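Local atomic coordinates of Wss1p (Saccharomyces cerevisiae FostersO, PDB entry 5XBN), a protein that cleaves DNA-binding proteins as a zinc-dependent, DNA-dependent metalloendopeptidase and takes part in repairing toxic DNA-protein cross-links such as trapped topoisomerase 1. Residues E50-V55 with M106-M110; E61-K65 with K132-L136; D76-L80 with M91-R95. The contacts are given in a common frame with arbitrary orientation. Residues are numbered along the deposited sequence.

Contact 1: residues E50-V55 with M106-M110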
loop_
_atom_site.group_PDB
_atom_site.type_symbol
_atom_site.label_atom_id
_atom_site.label_comp_id
_atom_site.label_asym_id
_atom_site.label_seq_id
_atom_site.Cartn_x
_atom_site.Cartn_y
_atom_site.Cartn_z
ATOM N N GLU A 50 5.187 -7.431 2.941
ATOM C CA GLU A 50 5.859 -7.579 1.652
ATOM C C GLU A 50 5.593 -6.343 0.797
ATOM O O GLU A 50 6.478 -5.879 0.093
ATOM C CB GLU A 50 5.412 -8.854 0.931
ATOM C CG GLU A 50 6.143 -9.133 -0.391
ATOM C CD GLU A 50 7.646 -9.379 -0.234
ATOM O OE1 GLU A 50 8.101 -9.703 0.881
ATOM O OE2 GLU A 50 8.378 -9.262 -1.241
ATOM N N ILE A 51 4.374 -5.812 0.867
ATOM C CA ILE A 51 4.071 -4.547 0.186
ATOM C C ILE A 51 5.001 -3.450 0.700
ATOM O O ILE A 51 5.632 -2.729 -0.080
ATOM C CB ILE A 51 2.601 -4.116 0.412
ATOM C CG1 ILE A 51 1.628 -5.087 -0.254
ATOM C CG2 ILE A 51 2.366 -2.673 -0.095
ATOM C CD1 ILE A 51 1.542 -4.935 -1.750
ATOM N N ALA A 52 5.103 -3.351 2.024
ATOM C CA ALA A 52 5.964 -2.357 2.674
ATOM C C ALA A 52 7.408 -2.487 2.223
ATOM O O ALA A 52 8.061 -1.508 1.912
ATOM C CB ALA A 52 5.880 -2.488 4.185
ATOM N N HIS A 53 7.907 -3.714 2.197
ATOM C CA HIS A 53 9.270 -3.966 1.758
ATOM C C HIS A 53 9.455 -3.567 0.306
ATOM O O HIS A 53 10.420 -2.886 -0.053
ATOM C CB HIS A 53 9.618 -5.448 1.948
ATOM C CG HIS A 53 10.936 -5.838 1.364
ATOM N ND1 HIS A 53 12.113 -5.214 1.708
ATOM C CD2 HIS A 53 11.264 -6.789 0.457
ATOM C CE1 HIS A 53 13.114 -5.765 1.045
ATOM N NE2 HIS A 53 12.624 -6.720 0.276
ATOM N N LYS A 54 8.516 -3.980 -0.535
ATOM C CA LYS A 54 8.694 -3.792 -1.967
ATOM C C LYS A 54 8.696 -2.310 -2.352
ATOM O O LYS A 54 9.371 -1.944 -3.312
ATOM C CB LYS A 54 7.623 -4.534 -2.748
ATOM C CG LYS A 54 7.896 -6.039 -2.841
ATOM C CD LYS A 54 6.814 -6.746 -3.633
ATOM C CE LYS A 54 7.331 -7.154 -5.010
ATOM N NZ LYS A 54 6.238 -7.675 -5.870
ATOM N N VAL A 55 7.963 -1.468 -1.618
ATOM C CA VAL A 55 7.958 -0.025 -1.945
ATOM C C VAL A 55 9.011 0.800 -1.227
ATOM O O VAL A 55 9.002 2.025 -1.314
ATOM C CB VAL A 55 6.607 0.667 -1.635
ATOM C CG1 VAL A 55 5.560 0.147 -2.524
ATOM C CG2 VAL A 55 6.214 0.553 -0.158
HETATM N N MSE A 106 -1.431 -9.350 -5.552
HETATM C CA MSE A 106 -0.380 -8.426 -5.166
HETATM C C MSE A 106 -0.306 -7.203 -6.075
HETATM O O MSE A 106 -0.069 -6.086 -5.604
HETATM C CB MSE A 106 0.961 -9.158 -5.163
HETATM C CG MSE A 106 2.143 -8.265 -4.905
HETATM SE SE MSE A 106 2.388 -7.981 -3.004
HETATM C CE MSE A 106 3.378 -9.615 -2.638
ATOM N N GLU A 107 -0.507 -7.421 -7.374
ATOM C CA GLU A 107 -0.435 -6.343 -8.359
ATOM C C GLU A 107 -1.482 -5.279 -8.076
ATOM O O GLU A 107 -1.198 -4.085 -8.167
ATOM C CB GLU A 107 -0.630 -6.877 -9.784
ATOM C CG GLU A 107 0.128 -8.153 -10.080
ATOM C CD GLU A 107 -0.686 -9.397 -9.767
ATOM O OE1 GLU A 107 -0.444 -10.021 -8.709
ATOM O OE2 GLU A 107 -1.570 -9.751 -10.584
ATOM N N CYS A 108 -2.684 -5.731 -7.727
ATOM C CA CYS A 108 -3.815 -4.860 -7.415
ATOM C C CYS A 108 -3.562 -4.049 -6.155
ATOM O O CYS A 108 -3.775 -2.840 -6.131
ATOM C CB CYS A 108 -5.097 -5.676 -7.235
ATOM S SG CYS A 108 -5.773 -6.345 -8.773
ATOM N N ILE A 109 -3.115 -4.729 -5.105
ATOM C CA ILE A 109 -2.788 -4.062 -3.851
ATOM C C ILE A 109 -1.646 -3.056 -4.040
ATOM O O ILE A 109 -1.711 -1.949 -3.523
ATOM C CB ILE A 109 -2.417 -5.076 -2.758
ATOM C CG1 ILE A 109 -3.574 -6.060 -2.557
ATOM C CG2 ILE A 109 -2.109 -4.354 -1.447
ATOM C CD1 ILE A 109 -3.238 -7.227 -1.646
HETATM N N MSE A 110 -0.607 -3.424 -4.785
HETATM C CA MSE A 110 0.502 -2.496 -5.009
HETATM C C MSE A 110 0.017 -1.258 -5.752
HETATM O O MSE A 110 0.499 -0.147 -5.512
HETATM C CB MSE A 110 1.637 -3.150 -5.795
HETATM C CG MSE A 110 2.803 -2.194 -6.119
HETATM SE SE MSE A 110 3.633 -1.417 -4.531
HETATM C CE MSE A 110 3.831 -3.168 -3.664
#

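Contact 2: residues E61-K65 with K132-L136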
loop_
_atom_site.group_PDB
_atom_site.type_symbol
_atom_site.label_atom_id
_atom_site.label_comp_id
_atom_site.label_asym_id
_atom_site.label_seq_id
_atom_site.Cartn_x
_atom_site.Cartn_y
_atom_site.Cartn_z
ATOM N N GLU A 61 13.395 7.252 -2.591
ATOM C CA GLU A 61 13.627 8.134 -3.745
ATOM C C GLU A 61 12.740 9.370 -3.722
ATOM O O GLU A 61 13.148 10.453 -4.170
ATOM C CB GLU A 61 13.380 7.385 -5.062
ATOM C CG GLU A 61 14.489 6.473 -5.506
ATOM C CD GLU A 61 14.291 5.980 -6.933
ATOM O OE1 GLU A 61 13.164 6.096 -7.473
ATOM O OE2 GLU A 61 15.270 5.486 -7.520
ATOM N N ASN A 62 11.515 9.208 -3.227
ATOM C CA ASN A 62 10.552 10.296 -3.239
ATOM C C ASN A 62 10.399 11.011 -1.894
ATOM O O ASN A 62 9.552 11.893 -1.751
ATOM C CB ASN A 62 9.194 9.773 -3.713
ATOM C CG ASN A 62 9.198 9.438 -5.183
ATOM O OD1 ASN A 62 9.005 10.319 -6.016
ATOM N ND2 ASN A 62 9.447 8.167 -5.522
ATOM N N HIS A 63 11.224 10.628 -0.928
ATOM C CA HIS A 63 11.172 11.195 0.422
ATOM C C HIS A 63 9.805 11.016 1.072
ATOM O O HIS A 63 9.364 11.870 1.840
ATOM C CB HIS A 63 11.551 12.683 0.392
ATOM C CG HIS A 63 12.732 12.976 -0.480
ATOM N ND1 HIS A 63 13.960 12.379 -0.290
ATOM C CD2 HIS A 63 12.871 13.790 -1.553
ATOM C CE1 HIS A 63 14.805 12.812 -1.208
ATOM N NE2 HIS A 63 14.172 13.673 -1.985
ATOM N N PHE A 64 9.147 9.893 0.780
ATOM C CA PHE A 64 7.860 9.569 1.373
ATOM C C PHE A 64 8.048 8.944 2.742
ATOM O O PHE A 64 8.927 8.090 2.927
ATOM C CB PHE A 64 7.073 8.577 0.509
ATOM C CG PHE A 64 6.552 9.139 -0.790
ATOM C CD1 PHE A 64 6.292 10.496 -0.949
ATOM C CD2 PHE A 64 6.295 8.281 -1.856
ATOM C CE1 PHE A 64 5.797 10.977 -2.158
ATOM C CE2 PHE A 64 5.800 8.754 -3.052
ATOM C CZ PHE A 64 5.549 10.099 -3.206
ATOM N N LYS A 65 7.198 9.350 3.682
ATOM C CA LYS A 65 7.121 8.730 5.016
ATOM C C LYS A 65 5.681 8.349 5.321
ATOM O O LYS A 65 4.768 9.093 4.979
ATOM C CB LYS A 65 7.634 9.685 6.097
ATOM C CG LYS A 65 9.119 10.023 5.988
ATOM C CD LYS A 65 9.990 8.818 6.332
ATOM C CE LYS A 65 11.466 9.203 6.363
ATOM N NZ LYS A 65 12.321 8.048 6.759
ATOM N N LYS A 132 1.778 12.142 -11.355
ATOM C CA LYS A 132 2.661 11.576 -10.350
ATOM C C LYS A 132 2.437 10.071 -10.184
ATOM O O LYS A 132 3.401 9.303 -10.099
ATOM C CB LYS A 132 2.451 12.297 -9.015
ATOM C CG LYS A 132 3.319 11.760 -7.890
ATOM C CD LYS A 132 4.770 12.050 -8.152
ATOM C CE LYS A 132 5.656 11.391 -7.124
ATOM N NZ LYS A 132 7.066 11.803 -7.381
ATOM N N LEU A 133 1.172 9.647 -10.148
ATOM C CA LEU A 133 0.873 8.232 -9.940
ATOM C C LEU A 133 1.429 7.420 -11.104
ATOM O O LEU A 133 1.974 6.335 -10.923
ATOM C CB LEU A 133 -0.635 8.012 -9.785
ATOM C CG LEU A 133 -1.105 6.562 -9.772
ATOM C CD1 LEU A 133 -0.368 5.762 -8.697
ATOM C CD2 LEU A 133 -2.611 6.509 -9.560
ATOM N N ASP A 134 1.293 7.960 -12.305
ATOM C CA ASP A 134 1.857 7.309 -13.480
ATOM C C ASP A 134 3.379 7.159 -13.378
ATOM O O ASP A 134 3.920 6.096 -13.700
ATOM C CB ASP A 134 1.473 8.091 -14.728
ATOM C CG ASP A 134 2.160 7.570 -15.954
ATOM O OD1 ASP A 134 1.722 6.520 -16.471
ATOM O OD2 ASP A 134 3.141 8.204 -16.376
ATOM N N GLU A 135 4.073 8.195 -12.903
ATOM C CA GLU A 135 5.515 8.086 -12.674
ATOM C C GLU A 135 5.855 7.031 -11.625
ATOM O O GLU A 135 6.828 6.289 -11.784
ATOM C CB GLU A 135 6.124 9.423 -12.240
ATOM C CG GLU A 135 6.110 10.508 -13.319
ATOM C CD GLU A 135 6.944 10.134 -14.534
ATOM O OE1 GLU A 135 8.058 9.577 -14.357
ATOM O OE2 GLU A 135 6.487 10.398 -15.670
ATOM N N LEU A 136 5.070 6.964 -10.550
ATOM C CA LEU A 136 5.370 5.996 -9.490
ATOM C C LEU A 136 5.176 4.568 -9.959
ATOM O O LEU A 136 5.999 3.687 -9.679
ATOM C CB LEU A 136 4.504 6.260 -8.258
ATOM C CG LEU A 136 4.779 7.606 -7.592
ATOM C CD1 LEU A 136 3.810 7.816 -6.430
ATOM C CD2 LEU A 136 6.222 7.728 -7.119
#

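Contact 3: residues D76-L80 with M91-R95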
loop_
_atom_site.group_PDB
_atom_site.type_symbol
_atom_site.label_atom_id
_atom_site.label_comp_id
_atom_site.label_asym_id
_atom_site.label_seq_id
_atom_site.Cartn_x
_atom_site.Cartn_y
_atom_site.Cartn_z
ATOM N N ASP A 76 -18.365 -0.551 2.246
ATOM C CA ASP A 76 -18.340 0.079 0.932
ATOM C C ASP A 76 -17.360 -0.677 0.038
ATOM O O ASP A 76 -16.147 -0.540 0.193
ATOM C CB ASP A 76 -17.942 1.555 1.064
ATOM C CG ASP A 76 -17.930 2.289 -0.264
ATOM O OD1 ASP A 76 -18.066 1.636 -1.322
ATOM O OD2 ASP A 76 -17.772 3.531 -0.250
ATOM N N GLN A 77 -17.885 -1.457 -0.905
ATOM C CA GLN A 77 -17.051 -2.364 -1.697
ATOM C C GLN A 77 -16.189 -1.671 -2.754
ATOM O O GLN A 77 -15.258 -2.273 -3.272
ATOM C CB GLN A 77 -17.928 -3.433 -2.361
ATOM C CG GLN A 77 -18.670 -4.303 -1.358
ATOM C CD GLN A 77 -19.427 -5.456 -1.999
ATOM O OE1 GLN A 77 -19.086 -5.917 -3.091
ATOM N NE2 GLN A 77 -20.467 -5.929 -1.316
ATOM N N ARG A 78 -16.477 -0.412 -3.066
ATOM C CA ARG A 78 -15.681 0.297 -4.060
ATOM C C ARG A 78 -14.419 0.889 -3.432
ATOM O O ARG A 78 -13.526 1.363 -4.130
ATOM C CB ARG A 78 -16.500 1.395 -4.733
ATOM C CG ARG A 78 -16.891 1.061 -6.169
ATOM N N LEU A 79 -14.358 0.841 -2.107
ATOM C CA LEU A 79 -13.236 1.396 -1.359
ATOM C C LEU A 79 -12.068 0.400 -1.289
ATOM O O LEU A 79 -12.214 -0.707 -0.767
ATOM C CB LEU A 79 -13.708 1.783 0.041
ATOM C CG LEU A 79 -12.881 2.745 0.877
ATOM C CD1 LEU A 79 -12.367 3.894 0.013
ATOM C CD2 LEU A 79 -13.764 3.252 2.004
ATOM N N LEU A 80 -10.911 0.799 -1.813
ATOM C CA LEU A 80 -9.748 -0.083 -1.867
ATOM C C LEU A 80 -8.590 0.402 -0.995
ATOM O O LEU A 80 -7.729 -0.381 -0.591
ATOM C CB LEU A 80 -9.259 -0.217 -3.306
ATOM C CG LEU A 80 -10.208 -0.911 -4.279
ATOM C CD1 LEU A 80 -9.577 -0.988 -5.658
ATOM C CD2 LEU A 80 -10.557 -2.281 -3.761
HETATM N N MSE A 91 -4.546 3.157 4.719
HETATM C CA MSE A 91 -5.313 1.923 4.853
HETATM C C MSE A 91 -5.402 1.229 3.503
HETATM O O MSE A 91 -5.610 1.874 2.481
HETATM C CB MSE A 91 -6.708 2.215 5.430
HETATM C CG MSE A 91 -6.609 2.781 6.831
HETATM SE SE MSE A 91 -8.231 3.402 7.753
HETATM C CE MSE A 91 -8.507 5.027 6.772
ATOM N N LEU A 92 -5.213 -0.086 3.504
ATOM C CA LEU A 92 -5.303 -0.888 2.288
ATOM C C LEU A 92 -6.283 -2.027 2.472
ATOM O O LEU A 92 -6.209 -2.740 3.461
ATOM C CB LEU A 92 -3.942 -1.486 1.916
ATOM C CG LEU A 92 -2.754 -0.597 1.528
ATOM C CD1 LEU A 92 -1.530 -1.493 1.256
ATOM C CD2 LEU A 92 -3.108 0.236 0.317
ATOM N N ARG A 93 -7.173 -2.213 1.507
ATOM C CA ARG A 93 -7.969 -3.435 1.431
ATOM C C ARG A 93 -7.087 -4.553 0.899
ATOM O O ARG A 93 -6.494 -4.410 -0.168
ATOM C CB ARG A 93 -9.186 -3.249 0.526
ATOM C CG ARG A 93 -10.044 -4.512 0.431
ATOM C CD ARG A 93 -11.097 -4.377 -0.667
ATOM N NE ARG A 93 -12.161 -3.428 -0.336
ATOM C CZ ARG A 93 -13.232 -3.725 0.391
ATOM N NH1 ARG A 93 -13.387 -4.949 0.882
ATOM N NH2 ARG A 93 -14.153 -2.803 0.624
ATOM N N LEU A 94 -6.985 -5.649 1.650
ATOM C CA LEU A 94 -6.163 -6.792 1.252
ATOM C C LEU A 94 -7.002 -7.949 0.721
ATOM O O LEU A 94 -6.492 -8.835 0.044
ATOM C CB LEU A 94 -5.336 -7.303 2.434
ATOM C CG LEU A 94 -4.356 -6.349 3.109
ATOM C CD1 LEU A 94 -3.625 -7.091 4.211
ATOM C CD2 LEU A 94 -3.368 -5.764 2.107
ATOM N N ARG A 95 -8.288 -7.930 1.043
ATOM C CA ARG A 95 -9.162 -9.074 0.795
ATOM C C ARG A 95 -10.283 -8.760 -0.190
ATOM O O ARG A 95 -10.783 -7.641 -0.224
ATOM C CB ARG A 95 -9.759 -9.548 2.119
ATOM C CG ARG A 95 -8.731 -10.028 3.118
ATOM C CD ARG A 95 -9.333 -10.110 4.505
ATOM N NE ARG A 95 -8.315 -10.403 5.501
ATOM C CZ ARG A 95 -7.943 -11.633 5.840
ATOM N NH1 ARG A 95 -8.522 -12.683 5.262
ATOM N NH2 ARG A 95 -6.997 -11.809 6.753
HETATM O O HOH W 1 -6.086 -2.382 -1.896
#

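Contact 1: residues E50-V55 with M106-M110
I51 reaches across with its CD1 methyl and lies among three side chains of the other helix: CD1 is 3.4 Å from SE of M106, 3.5 Å from CE of M110 and 3.7 Å from CG2 of I109. Methionine, here modelled as selenomethionine, is long and flexible enough to suit the place, because the axes of 50-54 and 106-110 stay 11.0 Å apart and cross at -63°, a separation that long side chains help to bridge. No hydrogen bond joins the segments; the contact buries 324 Å², and its closest pairs are apolar. Segment 106-110 is the start of helix 106-118, which carries the HExxH motif of this zinc metalloprotease with E116, the probable catalytic glutamate, so the packing seats the active-site helix on helix 41-54. At the C-terminal end of the first segment, V55, the first residue to leave helical geometry, puts CG1 3.2 Å from SE of M110. Nearer the surface, the aliphatic parts of polar residues finish the interface: CG of E50 is 3.6 Å from CE of M106, and CB of K54 lies 4.1 Å from CE of M110. The K54 ammonium makes a long, weak ion pair with E144 of helix 127-145.

Contact 2: residues E61-K65 with K132-L136
K132 comes first along the helical segment, and its long chain, bent at chi2, sends NZ to N62 OD1, a 2.8 Å hydrogen bond, the sole one between the segments. Lysine suits the spot because its methylenes can run past apolar neighbours before the charge meets a carbonyl: CE lies 4.1 Å from CZ of F64. L133 turns to another neighbour, packing on L114 and T118 of helix 106-118, which carries zinc ligands H115 and H119. Helix 127-145 thus packs on both that helix and the end of helix 56-62, where H63, with positive phi, closes a Schellman motif and lets the chain turn toward strand 66-72. D134 and E135 are exposed, as suits charged residues on a helix's outer side. L136, one turn on and bonded through L136 N to K132 O at 2.9 Å, again faces the first segment. Its CD1 meets the edge of the F64 ring, 4.0 Å from CE2, while its CD2 is 3.6 Å from ND2 of N62, a nitrogen also hydrogen-bonded to L58 O.

Contact 3: residues D76-L80 with M91-R95
This contact is a turn tied to a strand by one arginine, at the edge of the mixed sheet of the metalloprotease domain, where the loop after strand 66-72 leads into edge strand 81-84, one of the two outermost, beside its antiparallel neighbour 89-96. D76 to L79 form a type I beta turn, closed by L79 N to D76 O at 3.2 Å; D76 OD1 also accepts from R78 N at 3.1 Å, an Asx turn for which aspartate's short carboxylate is well suited. R93 supplies donors to L79 O: its NE gives a good bond at 2.8 Å and its NH2 a weak one of 3.2 Å; NH2 also bonds to P74 O. A long guanidinium side chain can bridge this distance, and R93 CD lies 3.8 Å from CD2 of L80. L92, facing away from the turn, packs on I109 and T112 of the active-site helix 106-118, while L79 is about 8 Å from the bound zinc by its side chain. Main chain meets main chain where R93 N donates to L80 O at 2.8 Å, and one water donates to both L80 O, at 2.9 Å, and R93 O, at 2.7 Å.

In the fold
From the N terminus, helix 41-54 supplies the first half of contact 1, and helix 56-62, next along the chain, begins contact 2. The chain then runs through strand 66-72 to the turn and strand of contact 3, which closes the shortest loop, 76-80 to 91-95, lying wholly within the spans of both other contacts. Helix 106-118 next completes contact 1, and helix 127-145 completes contact 2, so these two cross along the sequence; contact 2 brings the end of helix 56-62 to helix 127-145. In space, I109 joins contacts 1 and 3, binding helix to sheet. Contacts 2 and 3 lie on opposite sides of the chain's centre, about 21 Å apart between centres.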